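Local coordinates for protein TetR-family transcriptional regulator (Streptomyces coelicolor A3, PDB 2QIB) that probably binds cis-regulatory DNA through a helix-turn-helix motif and so regulates transcription, at residues 200-203 / 204-207. Sequence-based numbering, arbitrary orientation.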
HETATM    1  N   MSE A 200     -11.678  -0.786  20.356  1.00 30.53           N
HETATM    2  CA  MSE A 200     -11.748  -1.423  19.048  1.00 29.86           C
HETATM    3  C   MSE A 200     -12.762  -2.589  19.020  1.00 28.02           C
HETATM    4  O   MSE A 200     -13.567  -2.696  18.089  1.00 26.29           O
HETATM    5  CB  MSE A 200     -10.338  -1.885  18.633  1.00 31.15           C
HETATM    6  CG  MSE A 200     -10.148  -2.122  17.164  1.00 34.09           C
HETATM    7 SE   MSE A 200     -10.540  -0.537  16.008  1.00 44.32          SE
HETATM    8  CE  MSE A 200     -11.626  -1.522  14.838  1.00 34.37           C
ATOM      9  N   GLY A 201     -12.735  -3.443  20.047  1.00 26.46           N
ATOM     10  CA  GLY A 201     -13.674  -4.568  20.150  1.00 25.76           C
ATOM     11  C   GLY A 201     -15.131  -4.121  20.087  1.00 25.07           C
ATOM     12  O   GLY A 201     -15.951  -4.720  19.407  1.00 25.15           O
ATOM     13  N   ALA A 202     -15.444  -3.039  20.786  1.00 24.78           N
ATOM     14  CA  ALA A 202     -16.811  -2.558  20.833  1.00 24.35           C
ATOM     15  C   ALA A 202     -17.264  -2.053  19.467  1.00 23.63           C
ATOM     16  O   ALA A 202     -18.407  -2.300  19.064  1.00 23.48           O
ATOM     17  CB  ALA A 202     -16.963  -1.475  21.903  1.00 25.04           C
ATOM     18  N   LEU A 203     -16.371  -1.371  18.743  1.00 23.09           N
ATOM     19  CA  LEU A 203     -16.737  -0.847  17.440  1.00 22.67           C
ATOM     20  C   LEU A 203     -17.016  -2.014  16.490  1.00 21.61           C
ATOM     21  O   LEU A 203     -18.006  -2.011  15.774  1.00 21.18           O
ATOM     22  CB  LEU A 203     -15.639   0.056  16.854  1.00 22.62           C
ATOM     23  CG  LEU A 203     -15.828   0.483  15.404  1.00 23.66           C
ATOM     24  CD1 LEU A 203     -17.126   1.259  15.193  1.00 25.45           C
ATOM     25  CD2 LEU A 203     -14.622   1.336  14.994  1.00 24.07           C
ATOM     26  N   VAL A 204     -16.124  -3.003  16.474  1.00 22.03           N
ATOM     27  CA  VAL A 204     -16.252  -4.131  15.560  1.00 23.21           C
ATOM     28  C   VAL A 204     -17.518  -4.952  15.842  1.00 23.42           C
ATOM     29  O   VAL A 204     -18.238  -5.374  14.922  1.00 23.65           O
ATOM     30  CB  VAL A 204     -14.967  -5.014  15.600  1.00 23.94           C
ATOM     31  CG1 VAL A 204     -15.052  -6.138  14.606  1.00 26.55           C
ATOM     32  CG2 VAL A 204     -13.771  -4.158  15.281  1.00 22.89           C
ATOM     33  N   ARG A 205     -17.823  -5.159  17.119  1.00 24.00           N
ATOM     34  CA  ARG A 205     -19.076  -5.827  17.455  1.00 25.07           C
ATOM     35  C   ARG A 205     -20.286  -5.086  16.897  1.00 24.99           C
ATOM     36  O   ARG A 205     -21.186  -5.716  16.346  1.00 24.88           O
ATOM     37  CB  ARG A 205     -19.215  -6.031  18.969  1.00 24.56           C
ATOM     38  CG  ARG A 205     -18.298  -7.113  19.499  1.00 25.17           C
ATOM     39  CD  ARG A 205     -18.647  -7.526  20.944  1.00 27.98           C
ATOM     40  NE  ARG A 205     -18.519  -6.409  21.895  1.00 33.72           N
ATOM     41  CZ  ARG A 205     -17.388  -6.036  22.502  1.00 35.77           C
ATOM     42  NH1 ARG A 205     -16.245  -6.681  22.278  1.00 38.00           N
ATOM     43  NH2 ARG A 205     -17.396  -5.007  23.344  1.00 34.85           N
ATOM     44  N   ARG A 206     -20.289  -3.759  17.030  1.00 25.11           N
ATOM     45  CA  ARG A 206     -21.380  -2.919  16.541  1.00 26.66           C
ATOM     46  C   ARG A 206     -21.493  -2.994  15.015  1.00 26.59           C
ATOM     47  O   ARG A 206     -22.581  -3.176  14.475  1.00 26.27           O
ATOM     48  CB  ARG A 206     -21.158  -1.486  16.999  1.00 28.11           C
ATOM     49  CG  ARG A 206     -22.225  -0.514  16.587  1.00 31.97           C
ATOM     50  CD  ARG A 206     -21.989   0.846  17.241  1.00 37.94           C
ATOM     51  NE  ARG A 206     -20.795   1.554  16.750  1.00 41.42           N
ATOM     52  CZ  ARG A 206     -20.663   2.069  15.521  1.00 43.64           C
ATOM     53  NH1 ARG A 206     -21.612   1.931  14.600  1.00 44.92           N
ATOM     54  NH2 ARG A 206     -19.558   2.710  15.196  1.00 44.90           N
ATOM     55  N   VAL A 207     -20.358  -2.861  14.320  1.00 25.13           N
ATOM     56  CA  VAL A 207     -20.358  -2.980  12.878  1.00 25.97           C
ATOM     57  C   VAL A 207     -20.915  -4.326  12.406  1.00 25.86           C
ATOM     58  O   VAL A 207     -21.795  -4.382  11.543  1.00 26.58           O
ATOM     59  CB  VAL A 207     -18.945  -2.707  12.295  1.00 24.92           C
ATOM     60  CG1 VAL A 207     -18.903  -3.088  10.827  1.00 26.00           C
ATOM     61  CG2 VAL A 207     -18.608  -1.238  12.485  1.00 25.82           C
TER
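Arg205 lies back over the preceding turn of its own helix, a worked example of how side chains three and four residues apart arrange themselves on neighbouring turns. A bend at chi3 (-61°) folds its chain so that one face of the guanidinium rests above Gly201 O and Ala202 CA, both off-centre toward the rim of the group. Arg205 NH1 stands 3.5 Å from Gly201 O, at an angle too poor for a hydrogen bond, while Arg205 NH2 lies close to Ala202 CB. Gly201 O instead accepts the hydrogen bond from Arg205 N, at 3.0 Å. It is one of four successive i to i+4 bonds that make this a regular alpha-helical segment of helix 198-209, in the all-helical TetR-family fold. On the buried side, the chain of selenomethionine Met200 curls back and crosses Val204 at a slant, end methyl to branch methyl, with Met200 CE a tight 3.4 Å from Val204 CG2. Val204 offers this methyl because CG2 sits anti to the carbonyl carbon, beside the backbone N. Both residues also pack on Met190 of helix 175-194. One turn on, Leu203 CD1 reaches Val207 CG2 more loosely, at 4.0 Å, and Leu203 also touches Leu149 of helix 147-168. Arg206 NH2 hydrogen-bonds Leu140 O, whereas the Arg205 side chain packs on Leu227 of the second subunit.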